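Local structure of probable ribosomal RNA small subunit methyltransferase (Thermus thermophilus, 3DMH) at residues A297-I302 / A327-P332; I302-P307 / F336-N341; A313-V318 / P342-E347; A321-A326 / P348-K353. The protein transfers a methyl group from S-adenosylmethionine to the exocyclic N2 of a guanosine in 16S ribosomal RNA. All coordinates share one frame; numbering follows the deposited sequence.

Contact 1: residues A297-I302 / A327-P332; sequences ARFDII and AARLRP
Phe299 and Leu330 pair tightly as parallel strand residues. Phe299 N donates to Arg329 O at 2.9 Å. Arg331 N returns the bond to Phe299 O at 3.0 Å. The Leu330 side chain turns its CD2 to within 3.4 Å of Phe299 O. Its CG and CD2 also lie against Ile302, whose CG1 is 3.8 Å from Leu330 CD2. Ile302 CD1 reaches on to Arg329 CB at 3.7 Å, because CD1 extends anti along the side chain (chi2 -176°).

Leu330 is the first residue to leave helix 317-329. The pairing therefore marks where this helix hands over to the short strand 330-331, which precedes strand 334-340. The beta-alpha-beta crossover of this Rossmann-like methyltransferase domain runs from strand 299-304 through the helix to strand 334-340.

The polar rim is looser: Arg298, Asp300 and Arg331 are partly exposed, whereas Arg329 is buried. Arg329 NH1 meets Ala297 O at 3.0 Å in the carbonyl plane, on a lone pair. Arg298 NH1 reaches the same oxygen from above that plane. The two guanidiniums are turned 79° to each other and bring like charges close. The repulsion is probably eased by the shared acceptor, by Asp290, which forms a salt bridge with Arg329, and by Thr294 O, which accepts from Arg329 NH1. At the other end, Arg331 NH2 forms a salt bridge with Asp300 OD1 at 3.1 Å. The oxygen lies in the guanidinium plane, but the nitrogen approaches from above the carboxylate plane. Gln236 holds both partners, through its N to Asp300 OD2 and its OE1 to Arg331 NH2.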
# COMPACT_ATOMS: atom_id res chain seq x y z
N ALA A 297 -11.09 -3.17 20.60
CA ALA A 297 -11.19 -4.41 19.83
C ALA A 297 -10.05 -5.38 20.17
O ALA A 297 -8.88 -4.99 20.16
CB ALA A 297 -11.20 -4.12 18.33
N ARG A 298 -10.42 -6.62 20.48
CA ARG A 298 -9.45 -7.70 20.72
C ARG A 298 -9.79 -8.95 19.90
O ARG A 298 -10.89 -9.08 19.36
CB ARG A 298 -9.39 -8.07 22.21
CG ARG A 298 -9.05 -6.93 23.15
CD ARG A 298 -7.62 -6.47 23.00
NE ARG A 298 -7.31 -5.43 23.98
CZ ARG A 298 -7.39 -4.12 23.74
NH1 ARG A 298 -7.78 -3.68 22.55
NH2 ARG A 298 -7.10 -3.26 24.71
N PHE A 299 -8.83 -9.86 19.79
CA PHE A 299 -8.97 -10.99 18.89
C PHE A 299 -8.45 -12.26 19.52
O PHE A 299 -7.67 -12.21 20.47
CB PHE A 299 -8.24 -10.70 17.56
CG PHE A 299 -8.76 -9.47 16.85
CD1 PHE A 299 -9.77 -9.59 15.91
CD2 PHE A 299 -8.29 -8.20 17.18
CE1 PHE A 299 -10.29 -8.47 15.27
CE2 PHE A 299 -8.81 -7.05 16.56
CZ PHE A 299 -9.81 -7.19 15.61
N ASP A 300 -8.91 -13.39 18.99
CA ASP A 300 -8.47 -14.72 19.40
C ASP A 300 -7.24 -15.18 18.61
O ASP A 300 -6.38 -15.90 19.14
CB ASP A 300 -9.60 -15.74 19.20
CG ASP A 300 -10.90 -15.32 19.88
OD1 ASP A 300 -10.86 -15.05 21.10
OD2 ASP A 300 -11.95 -15.26 19.20
N ILE A 301 -7.17 -14.80 17.34
CA ILE A 301 -6.09 -15.23 16.45
C ILE A 301 -5.68 -14.03 15.61
O ILE A 301 -6.53 -13.35 15.06
CB ILE A 301 -6.54 -16.36 15.51
CG1 ILE A 301 -6.93 -17.61 16.31
CG2 ILE A 301 -5.45 -16.73 14.51
CD1 ILE A 301 -7.71 -18.62 15.50
N ILE A 302 -4.37 -13.79 15.51
CA ILE A 302 -3.87 -12.74 14.63
C ILE A 302 -2.83 -13.34 13.70
O ILE A 302 -1.96 -14.10 14.14
CB ILE A 302 -3.29 -11.56 15.43
CG1 ILE A 302 -4.43 -10.93 16.24
CG2 ILE A 302 -2.64 -10.52 14.47
CD1 ILE A 302 -4.05 -9.68 17.02
N ALA A 327 0.50 -8.23 19.74
CA ALA A 327 0.59 -8.48 21.18
C ALA A 327 -0.50 -7.73 21.95
O ALA A 327 -1.12 -8.27 22.89
CB ALA A 327 1.96 -8.09 21.69
N ALA A 328 -0.73 -6.48 21.56
CA ALA A 328 -1.67 -5.60 22.24
C ALA A 328 -3.13 -5.93 21.96
O ALA A 328 -4.00 -5.67 22.79
CB ALA A 328 -1.37 -4.13 21.89
N ARG A 329 -3.40 -6.53 20.80
CA ARG A 329 -4.77 -6.75 20.35
C ARG A 329 -5.27 -8.15 20.67
O ARG A 329 -6.45 -8.43 20.48
CB ARG A 329 -4.89 -6.52 18.84
CG ARG A 329 -4.72 -5.07 18.36
CD ARG A 329 -6.02 -4.33 18.52
NE ARG A 329 -5.94 -2.92 18.14
CZ ARG A 329 -6.88 -2.03 18.44
NH1 ARG A 329 -7.98 -2.38 19.11
NH2 ARG A 329 -6.73 -0.76 18.06
N LEU A 330 -4.38 -9.04 21.12
CA LEU A 330 -4.78 -10.41 21.48
C LEU A 330 -5.36 -10.50 22.88
O LEU A 330 -4.80 -9.93 23.83
CB LEU A 330 -3.62 -11.40 21.36
CG LEU A 330 -3.33 -11.92 19.95
CD1 LEU A 330 -1.96 -12.63 19.87
CD2 LEU A 330 -4.45 -12.84 19.47
N ARG A 331 -6.47 -11.23 23.01
CA ARG A 331 -7.01 -11.57 24.32
C ARG A 331 -6.11 -12.61 24.99
O ARG A 331 -5.41 -13.35 24.30
CB ARG A 331 -8.44 -12.11 24.20
CG ARG A 331 -9.47 -11.01 24.06
CD ARG A 331 -10.90 -11.54 24.12
NE ARG A 331 -11.25 -12.18 22.87
CZ ARG A 331 -12.01 -11.64 21.92
NH1 ARG A 331 -12.55 -10.43 22.07
NH2 ARG A 331 -12.24 -12.32 20.81
N PRO A 332 -6.12 -12.67 26.33
CA PRO A 332 -5.37 -13.76 26.97
C PRO A 332 -5.73 -15.12 26.37
O PRO A 332 -6.91 -15.40 26.14
CB PRO A 332 -5.83 -13.70 28.42
CG PRO A 332 -6.24 -12.29 28.63
CD PRO A 332 -6.79 -11.80 27.32

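Contact 2: residues I302-P307 / F336-N341; sequences IVTNPP and FFLVSN. With GMP (guanosine), chain E; SAM (S-adenosylmethionine), chain D.
Ile302, Val303 and Thr304 pair with Phe336, Phe337 and Leu338 as parallel strands only 3° apart in direction. Three backbone hydrogen bonds join them: Phe337 N to Ile302 O (2.9 Å), Thr304 N to Phe337 O (3.0 Å) and Val339 N to Thr304 O (3.1 Å).

Apolar contacts lie on both faces, most of them on that of Ile302, Thr304, Phe336 and Leu338. The CD1-CE1 side of the Phe336 ring meets Ile302 CG2, and its CE1 lies 3.7 Å from Thr304 CG2. Thr304 points its OG1 the other way, anti to its backbone N (chi1 -172°), where it bonds Leu240 O. The Leu338 side chain crosses Pro306 at about a right angle, CD1 to CG 3.9 Å. On the other face Val303 CG1 meets Phe337 CB.

Ligand bonds gather at the C-terminal strand ends. Asn305 OD1 accepts from guanosine N2 at 2.9 Å. Its ND2 donates to Asp213 and Ser216, and weakly to the S-adenosylmethionine carboxylate, which fixes the amide rotation. Asn341 N grips guanosine O6 at 2.9 Å. The cofactor methyl CE lies 3.2 Å from Asn305 O. Asn305-Pro306-Pro307-Phe308 is the NPPF motif known from methyltransferases that modify exocyclic amines.

Strands 236-240 and 366-371 flank the pair. Helix 214-227 covers Val303 and Val339, while helices 317-329 and 346-354 cover the face of Thr304, Phe336 and Leu338.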
# COMPACT_ATOMS: atom_id res chain seq x y z
N ILE A 302 -4.37 -13.79 15.51
CA ILE A 302 -3.87 -12.74 14.63
C ILE A 302 -2.83 -13.34 13.70
O ILE A 302 -1.96 -14.10 14.14
CB ILE A 302 -3.29 -11.56 15.43
CG1 ILE A 302 -4.43 -10.93 16.24
CG2 ILE A 302 -2.64 -10.52 14.47
CD1 ILE A 302 -4.05 -9.68 17.02
N VAL A 303 -2.97 -13.06 12.41
CA VAL A 303 -2.06 -13.65 11.41
C VAL A 303 -1.44 -12.52 10.61
O VAL A 303 -2.07 -11.48 10.40
CB VAL A 303 -2.78 -14.63 10.44
CG1 VAL A 303 -3.36 -15.81 11.20
CG2 VAL A 303 -3.87 -13.91 9.62
N THR A 304 -0.21 -12.74 10.15
CA THR A 304 0.39 -11.75 9.27
C THR A 304 1.51 -12.32 8.43
O THR A 304 2.30 -13.13 8.90
CB THR A 304 0.89 -10.50 10.05
OG1 THR A 304 1.30 -9.49 9.12
CG2 THR A 304 2.07 -10.85 11.01
N ASN A 305 1.51 -11.90 7.16
CA ASN A 305 2.66 -12.01 6.26
C ASN A 305 3.10 -10.55 6.05
O ASN A 305 2.56 -9.88 5.16
CB ASN A 305 2.18 -12.66 4.96
CG ASN A 305 3.28 -12.81 3.93
OD1 ASN A 305 4.42 -12.43 4.17
ND2 ASN A 305 2.93 -13.37 2.76
N PRO A 306 4.00 -10.03 6.90
CA PRO A 306 4.25 -8.59 6.86
C PRO A 306 4.98 -8.10 5.61
O PRO A 306 5.66 -8.89 4.92
CB PRO A 306 5.13 -8.32 8.08
CG PRO A 306 5.20 -9.56 8.85
CD PRO A 306 4.78 -10.70 7.97
N PRO A 307 4.91 -6.79 5.36
CA PRO A 307 5.72 -6.21 4.28
C PRO A 307 7.21 -6.34 4.59
O PRO A 307 7.59 -6.46 5.75
CB PRO A 307 5.31 -4.74 4.27
CG PRO A 307 4.77 -4.48 5.64
CD PRO A 307 4.17 -5.77 6.13
N PHE A 336 -0.72 -15.86 17.86
CA PHE A 336 -0.16 -15.03 16.79
C PHE A 336 0.67 -15.89 15.86
O PHE A 336 1.53 -16.67 16.33
CB PHE A 336 0.71 -13.96 17.43
CG PHE A 336 1.38 -13.02 16.46
CD1 PHE A 336 0.67 -12.45 15.41
CD2 PHE A 336 2.72 -12.68 16.63
CE1 PHE A 336 1.27 -11.54 14.52
CE2 PHE A 336 3.35 -11.78 15.76
CZ PHE A 336 2.63 -11.20 14.71
N PHE A 337 0.44 -15.75 14.55
CA PHE A 337 1.24 -16.44 13.53
C PHE A 337 1.84 -15.40 12.60
O PHE A 337 1.11 -14.55 12.08
CB PHE A 337 0.36 -17.36 12.66
CG PHE A 337 -0.23 -18.51 13.39
CD1 PHE A 337 0.36 -19.78 13.33
CD2 PHE A 337 -1.39 -18.35 14.15
CE1 PHE A 337 -0.21 -20.85 14.02
CE2 PHE A 337 -1.96 -19.40 14.82
CZ PHE A 337 -1.37 -20.67 14.76
N LEU A 338 3.15 -15.48 12.37
CA LEU A 338 3.84 -14.55 11.46
C LEU A 338 4.74 -15.33 10.52
O LEU A 338 5.42 -16.27 10.95
CB LEU A 338 4.67 -13.57 12.29
CG LEU A 338 5.57 -12.57 11.55
CD1 LEU A 338 5.74 -11.27 12.32
CD2 LEU A 338 6.92 -13.22 11.29
N VAL A 339 4.77 -14.96 9.25
CA VAL A 339 5.65 -15.65 8.30
C VAL A 339 6.61 -14.65 7.66
O VAL A 339 6.20 -13.53 7.32
CB VAL A 339 4.85 -16.48 7.26
CG1 VAL A 339 3.98 -15.58 6.37
CG2 VAL A 339 5.78 -17.35 6.40
N SER A 340 7.88 -15.05 7.52
CA SER A 340 8.86 -14.17 6.92
C SER A 340 10.03 -14.92 6.29
O SER A 340 10.14 -16.13 6.41
CB SER A 340 9.41 -13.18 7.95
OG SER A 340 10.38 -13.78 8.77
N ASN A 341 10.90 -14.17 5.61
CA ASN A 341 12.18 -14.70 5.16
C ASN A 341 12.92 -15.27 6.38
O ASN A 341 12.85 -14.70 7.46
CB ASN A 341 13.00 -13.58 4.51
CG ASN A 341 14.37 -14.04 4.10
OD1 ASN A 341 15.31 -14.06 4.90
ND2 ASN A 341 14.51 -14.42 2.82
C4' GMP E . 11.13 -15.15 -2.61
O4' GMP E . 10.66 -14.73 -1.32
C3' GMP E . 11.23 -13.90 -3.46
O3' GMP E . 10.03 -13.81 -4.24
C2' GMP E . 11.25 -12.77 -2.44
O2' GMP E . 10.69 -11.57 -2.98
C1' GMP E . 10.38 -13.33 -1.33
N9 GMP E . 10.67 -12.82 0.03
C8 GMP E . 11.85 -12.42 0.54
N7 GMP E . 11.71 -12.04 1.84
C5 GMP E . 10.42 -12.23 2.19
C6 GMP E . 9.59 -12.04 3.40
O6 GMP E . 10.08 -11.61 4.46
N1 GMP E . 8.28 -12.35 3.31
C2 GMP E . 7.71 -12.83 2.18
N2 GMP E . 6.39 -13.12 2.14
N3 GMP E . 8.41 -13.03 1.03
C4 GMP E . 9.74 -12.75 0.99
N SAM D . -1.75 -10.95 3.57
CA SAM D . -1.48 -10.85 2.09
C SAM D . -0.90 -12.16 1.60
O SAM D . -0.52 -12.95 2.48
OXT SAM D . -0.79 -12.38 0.39
CB SAM D . -0.49 -9.73 1.77
CG SAM D . 0.89 -9.86 2.43
SD SAM D . 2.01 -8.53 1.88
CE SAM D . 3.63 -9.27 2.21
C5' SAM D . 1.95 -7.27 3.18
C4' SAM D . 0.70 -6.41 3.10
O4' SAM D . 0.87 -5.42 4.11
C3' SAM D . 0.49 -5.69 1.76
O3' SAM D . -0.79 -5.97 1.21
C2' SAM D . 0.68 -4.21 2.12
O2' SAM D . -0.05 -3.30 1.32
C1' SAM D . 0.25 -4.26 3.59
N9 SAM D . 0.68 -3.08 4.31
C8 SAM D . 1.82 -2.30 4.12
N7 SAM D . 1.84 -1.31 5.04
C5 SAM D . 0.71 -1.45 5.82
C6 SAM D . 0.17 -0.71 6.88
N6 SAM D . 0.78 0.40 7.33
N1 SAM D . -1.01 -1.14 7.43
C2 SAM D . -1.67 -2.26 6.96
N3 SAM D . -1.19 -2.97 5.87
C4 SAM D . -0.02 -2.56 5.34

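Contact 3: residues A313-V318 / P342-E347; sequences AVILDV and PFLKYE. With SAM (S-adenosylmethionine), chain D.
The Tyr346 ring carries Ile315 CD1 on one face. This methyl sits over the ring centre, 3.7 Å from the centroid and 6° off the normal, a clear CH-pi contact. Ile315 CG2 comes near the hydroxyl end, 3.8 Å from Tyr346 CE1. Leu338 covers the opposite face, Pro306 lies near the hydroxyl, and Ser340 is beside CD2.

The extended Ile315 chain (chi2 166°) sets CD1 over the ring and also against the backbone, 3.4 Å from Lys345 C. Lys345 is the centre of an inverse gamma turn, closed by Tyr346 N to Leu344 O at 2.8 Å. Leu344 adds a looser apolar contact, its CB 4.2 Å from Ile315 CG1.

No direct hydrogen bond crosses between 313-318 and 342-347. Ala313 O accepts from two waters; one also accepts from Lys345 N, and the other donates to Phe343 O. A third water accepts from Leu316 N and lies a weak 3.4 Å from Tyr346 OH.

Both segments lead into helices beside the active site: Leu344 lines the guanosine pocket, and Val318 CG1 packs on the cofactor adenine. The apolar centre is thus Ile315 on Tyr346, while rim backbone groups are joined through water rather than directly.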
# COMPACT_ATOMS: atom_id res chain seq x y z
N ALA A 313 17.86 -6.33 4.96
CA ALA A 313 18.26 -7.15 6.09
C ALA A 313 17.60 -6.66 7.38
O ALA A 313 17.79 -7.25 8.44
CB ALA A 313 19.77 -7.16 6.23
N VAL A 314 16.82 -5.58 7.27
CA VAL A 314 16.22 -4.93 8.42
C VAL A 314 14.71 -5.05 8.33
O VAL A 314 14.15 -5.03 7.23
CB VAL A 314 16.59 -3.42 8.55
CG1 VAL A 314 18.11 -3.23 8.67
CG2 VAL A 314 16.00 -2.60 7.38
N ILE A 315 14.07 -5.19 9.48
CA ILE A 315 12.61 -5.27 9.56
C ILE A 315 12.01 -3.87 9.40
O ILE A 315 12.43 -2.92 10.07
CB ILE A 315 12.17 -5.99 10.86
CG1 ILE A 315 12.63 -7.46 10.82
CG2 ILE A 315 10.63 -5.92 11.08
CD1 ILE A 315 12.55 -8.14 12.18
N LEU A 316 11.03 -3.73 8.51
CA LEU A 316 10.40 -2.43 8.27
C LEU A 316 9.67 -1.93 9.52
O LEU A 316 9.13 -2.74 10.29
CB LEU A 316 9.42 -2.53 7.10
CG LEU A 316 9.98 -2.86 5.71
CD1 LEU A 316 8.82 -3.02 4.74
CD2 LEU A 316 10.95 -1.79 5.23
N ASP A 317 9.59 -0.60 9.68
CA ASP A 317 8.81 -0.01 10.76
C ASP A 317 7.37 -0.56 10.82
O ASP A 317 6.87 -0.86 11.90
CB ASP A 317 8.70 1.51 10.58
CG ASP A 317 10.01 2.23 10.81
OD1 ASP A 317 10.91 1.66 11.47
OD2 ASP A 317 10.12 3.39 10.34
N VAL A 318 6.71 -0.69 9.67
CA VAL A 318 5.34 -1.23 9.65
C VAL A 318 5.29 -2.64 10.21
O VAL A 318 4.40 -2.97 11.01
CB VAL A 318 4.72 -1.21 8.22
CG1 VAL A 318 3.39 -1.98 8.17
CG2 VAL A 318 4.54 0.24 7.73
N PRO A 342 13.62 -16.41 6.22
CA PRO A 342 14.27 -17.06 7.36
C PRO A 342 15.27 -16.20 8.16
O PRO A 342 15.53 -16.51 9.33
CB PRO A 342 14.98 -18.26 6.72
CG PRO A 342 14.12 -18.57 5.53
CD PRO A 342 13.79 -17.21 4.99
N PHE A 343 15.84 -15.16 7.55
CA PHE A 343 16.91 -14.42 8.21
C PHE A 343 16.51 -13.02 8.70
O PHE A 343 17.38 -12.21 9.07
CB PHE A 343 18.18 -14.34 7.36
CG PHE A 343 19.43 -14.15 8.17
CD1 PHE A 343 19.81 -15.10 9.11
CD2 PHE A 343 20.21 -13.00 8.02
CE1 PHE A 343 20.96 -14.92 9.88
CE2 PHE A 343 21.37 -12.81 8.78
CZ PHE A 343 21.75 -13.79 9.71
N LEU A 344 15.21 -12.72 8.70
CA LEU A 344 14.73 -11.49 9.34
C LEU A 344 14.58 -11.71 10.84
O LEU A 344 14.03 -12.73 11.29
CB LEU A 344 13.44 -10.96 8.69
CG LEU A 344 13.58 -10.43 7.26
CD1 LEU A 344 12.20 -10.14 6.68
CD2 LEU A 344 14.48 -9.19 7.22
N LYS A 345 15.07 -10.75 11.61
CA LYS A 345 15.25 -10.93 13.05
C LYS A 345 13.98 -10.70 13.87
O LYS A 345 13.96 -9.87 14.78
CB LYS A 345 16.43 -10.07 13.52
CG LYS A 345 17.72 -10.38 12.79
CD LYS A 345 18.84 -9.43 13.17
CE LYS A 345 20.05 -9.64 12.29
NZ LYS A 345 21.12 -8.64 12.57
N TYR A 346 12.93 -11.46 13.58
CA TYR A 346 11.66 -11.32 14.31
C TYR A 346 11.70 -11.95 15.70
O TYR A 346 10.96 -11.53 16.59
CB TYR A 346 10.51 -11.94 13.52
CG TYR A 346 10.03 -11.06 12.40
CD1 TYR A 346 9.19 -9.98 12.65
CD2 TYR A 346 10.40 -11.32 11.08
CE1 TYR A 346 8.75 -9.17 11.60
CE2 TYR A 346 9.98 -10.51 10.03
CZ TYR A 346 9.14 -9.45 10.30
OH TYR A 346 8.72 -8.66 9.25
N GLU A 347 12.56 -12.94 15.88
CA GLU A 347 12.64 -13.68 17.13
C GLU A 347 12.76 -12.78 18.36
O GLU A 347 11.95 -12.90 19.27
CB GLU A 347 13.78 -14.70 17.09
CG GLU A 347 13.52 -15.86 16.14
CD GLU A 347 13.90 -15.58 14.70
OE1 GLU A 347 14.36 -14.46 14.38
OE2 GLU A 347 13.75 -16.51 13.88
N SAM D . -1.75 -10.95 3.57
CA SAM D . -1.48 -10.85 2.09
C SAM D . -0.90 -12.16 1.60
O SAM D . -0.52 -12.95 2.48
OXT SAM D . -0.79 -12.38 0.39
CB SAM D . -0.49 -9.73 1.77
CG SAM D . 0.89 -9.86 2.43
SD SAM D . 2.01 -8.53 1.88
CE SAM D . 3.63 -9.27 2.21
C5' SAM D . 1.95 -7.27 3.18
C4' SAM D . 0.70 -6.41 3.10
O4' SAM D . 0.87 -5.42 4.11
C3' SAM D . 0.49 -5.69 1.76
O3' SAM D . -0.79 -5.97 1.21
C2' SAM D . 0.68 -4.21 2.12
O2' SAM D . -0.05 -3.30 1.32
C1' SAM D . 0.25 -4.26 3.59
N9 SAM D . 0.68 -3.08 4.31
C8 SAM D . 1.82 -2.30 4.12
N7 SAM D . 1.84 -1.31 5.04
C5 SAM D . 0.71 -1.45 5.82
C6 SAM D . 0.17 -0.71 6.88
N6 SAM D . 0.78 0.40 7.33
N1 SAM D . -1.01 -1.14 7.43
C2 SAM D . -1.67 -2.26 6.96
N3 SAM D . -1.19 -2.97 5.87
C4 SAM D . -0.02 -2.56 5.34
O HOH W 1 16.17 -8.36 10.51
O HOH W 2 18.81 -10.01 8.55
O HOH W 3 10.03 -6.26 7.27

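Contact 4: residues A321-A326 / P348-K353; sequences AFVNVA and PLLEEK. With SAM (S-adenosylmethionine), chain D.
Val323 and Leu350 cross at about a right angle, and CG1 of Val323 does the touching. This branch stands anti to the backbone N (chi1 175°) and reaches Leu350 CD1 at 4.1 Å. The same methyl meets Leu349 CB at 4.3 Å and Lys353 CG at 4.3 Å, so one valine branch serves three residues of the facing helix. These distances describe ordinary apolar packing.

Asn324 and Lys353 run obliquely past each other. The Lys353 chain bends at chi2 (-68°) and then extends, passing CG, CD and CE by Asn324 OD1. The closest of these is CE, 3.1 Å from Asn324 OD1. NZ lies farther from it, at 3.7 Å, and makes no hydrogen bond there. A sulfate, probably from the crystallisation liquor, is a weak, long ion partner of this amine.

Phe322 leaves the same helix on another side. Its ring brings its edge to the adenine of S-adenosylmethionine, CZ 3.8 Å from N3.

The two segment axes approach to 9.9 Å and cross at -25°. Nearly parallel neighbouring helices on one face of a mixed, mostly parallel seven-stranded sheet, here over Phe336 and Leu338, are characteristic of the Rossmann-like alpha-beta-alpha layers of class I methyltransferases.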
# COMPACT_ATOMS: atom_id res chain seq x y z
N ALA A 321 5.64 -2.66 13.87
CA ALA A 321 4.35 -2.26 14.42
C ALA A 321 3.33 -3.40 14.41
O ALA A 321 2.51 -3.52 15.34
CB ALA A 321 3.80 -1.05 13.67
N PHE A 322 3.35 -4.23 13.38
CA PHE A 322 2.45 -5.37 13.29
C PHE A 322 2.63 -6.26 14.52
O PHE A 322 1.65 -6.71 15.11
CB PHE A 322 2.73 -6.19 12.03
CG PHE A 322 2.06 -5.68 10.78
CD1 PHE A 322 1.46 -4.42 10.70
CD2 PHE A 322 2.05 -6.50 9.64
CE1 PHE A 322 0.85 -4.02 9.52
CE2 PHE A 322 1.45 -6.11 8.47
CZ PHE A 322 0.84 -4.86 8.40
N VAL A 323 3.89 -6.52 14.89
CA VAL A 323 4.16 -7.38 16.04
C VAL A 323 3.67 -6.72 17.32
O VAL A 323 3.02 -7.38 18.12
CB VAL A 323 5.65 -7.67 16.16
CG1 VAL A 323 5.97 -8.48 17.44
CG2 VAL A 323 6.09 -8.43 14.95
N ASN A 324 3.96 -5.43 17.50
CA ASN A 324 3.54 -4.72 18.72
C ASN A 324 2.02 -4.70 18.81
O ASN A 324 1.44 -4.92 19.87
CB ASN A 324 4.08 -3.29 18.76
CG ASN A 324 5.60 -3.22 18.74
OD1 ASN A 324 6.28 -4.19 19.07
ND2 ASN A 324 6.13 -2.07 18.34
N VAL A 325 1.38 -4.45 17.67
CA VAL A 325 -0.08 -4.41 17.64
C VAL A 325 -0.68 -5.80 17.92
O VAL A 325 -1.63 -5.92 18.68
CB VAL A 325 -0.59 -3.77 16.33
CG1 VAL A 325 -2.09 -4.02 16.13
CG2 VAL A 325 -0.30 -2.28 16.34
N ALA A 326 -0.09 -6.86 17.34
CA ALA A 326 -0.58 -8.21 17.57
C ALA A 326 -0.60 -8.54 19.06
O ALA A 326 -1.58 -9.09 19.58
CB ALA A 326 0.27 -9.20 16.81
N PRO A 348 13.77 -11.87 18.38
CA PRO A 348 13.85 -10.99 19.55
C PRO A 348 12.62 -10.12 19.79
O PRO A 348 12.28 -9.85 20.94
CB PRO A 348 15.09 -10.12 19.27
CG PRO A 348 15.38 -10.29 17.83
CD PRO A 348 14.88 -11.64 17.44
N LEU A 349 11.95 -9.69 18.71
CA LEU A 349 10.73 -8.88 18.82
C LEU A 349 9.59 -9.65 19.48
O LEU A 349 8.88 -9.11 20.34
CB LEU A 349 10.26 -8.36 17.45
CG LEU A 349 11.18 -7.51 16.57
CD1 LEU A 349 10.41 -7.08 15.31
CD2 LEU A 349 11.72 -6.30 17.30
N LEU A 350 9.40 -10.91 19.07
CA LEU A 350 8.35 -11.72 19.65
C LEU A 350 8.64 -12.06 21.12
O LEU A 350 7.74 -12.06 21.95
CB LEU A 350 8.08 -12.99 18.81
CG LEU A 350 7.06 -12.81 17.66
CD1 LEU A 350 7.64 -12.07 16.45
CD2 LEU A 350 6.54 -14.20 17.23
N GLU A 351 9.91 -12.33 21.42
CA GLU A 351 10.34 -12.58 22.79
C GLU A 351 10.06 -11.38 23.69
O GLU A 351 9.56 -11.54 24.81
CB GLU A 351 11.82 -12.93 22.81
CG GLU A 351 12.23 -13.78 23.97
CD GLU A 351 13.29 -14.77 23.57
OE1 GLU A 351 12.93 -15.92 23.23
OE2 GLU A 351 14.49 -14.40 23.57
N GLU A 352 10.36 -10.19 23.20
CA GLU A 352 10.14 -8.97 23.97
C GLU A 352 8.64 -8.71 24.20
O GLU A 352 8.24 -8.31 25.30
CB GLU A 352 10.78 -7.77 23.27
CG GLU A 352 10.63 -6.45 24.02
CD GLU A 352 10.68 -5.25 23.10
OE1 GLU A 352 10.79 -5.42 21.86
OE2 GLU A 352 10.60 -4.11 23.62
N LYS A 353 7.82 -8.96 23.18
CA LYS A 353 6.41 -8.58 23.26
C LYS A 353 5.47 -9.65 23.84
O LYS A 353 4.43 -9.31 24.40
CB LYS A 353 5.90 -8.10 21.90
CG LYS A 353 6.58 -6.83 21.38
CD LYS A 353 6.23 -5.60 22.23
CE LYS A 353 7.22 -4.47 21.97
NZ LYS A 353 6.79 -3.21 22.63
N SAM D . -1.75 -10.95 3.57
CA SAM D . -1.48 -10.85 2.09
C SAM D . -0.90 -12.16 1.60
O SAM D . -0.52 -12.95 2.48
OXT SAM D . -0.79 -12.38 0.39
CB SAM D . -0.49 -9.73 1.77
CG SAM D . 0.89 -9.86 2.43
SD SAM D . 2.01 -8.53 1.88
CE SAM D . 3.63 -9.27 2.21
C5' SAM D . 1.95 -7.27 3.18
C4' SAM D . 0.70 -6.41 3.10
O4' SAM D . 0.87 -5.42 4.11
C3' SAM D . 0.49 -5.69 1.76
O3' SAM D . -0.79 -5.97 1.21
C2' SAM D . 0.68 -4.21 2.12
O2' SAM D . -0.05 -3.30 1.32
C1' SAM D . 0.25 -4.26 3.59
N9 SAM D . 0.68 -3.08 4.31
C8 SAM D . 1.82 -2.30 4.12
N7 SAM D . 1.84 -1.31 5.04
C5 SAM D . 0.71 -1.45 5.82
C6 SAM D . 0.17 -0.71 6.88
N6 SAM D . 0.78 0.40 7.33
N1 SAM D . -1.01 -1.14 7.43
C2 SAM D . -1.67 -2.26 6.96
N3 SAM D . -1.19 -2.97 5.87
C4 SAM D . -0.02 -2.56 5.34

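Overall arrangement
All four contacts lie in the methyltransferase domain, around one run of chain: strand 299-304, helix 317-329, strand 334-340 and helix 346-354. Contacts 1 and 2 share Ile302 and strand 299-304, and their centres are 15 Å apart. Contacts 3 and 4 use the same two helices, with centres 11 Å apart. Contact 4 lies over contact 2, about 11 Å away, where Ala326 meets Phe336. Contacts 1 and 3 are farthest apart, about 22 Å between centres. The segments alternate along the chain. Contact 1 sits near the N-terminal ends of strands 299-304 and 334-340, contact 2 at their C-terminal ends. Contacts 2, 3 and 4 touch the cofactor, and contacts 2 and 3 also reach the guanosine.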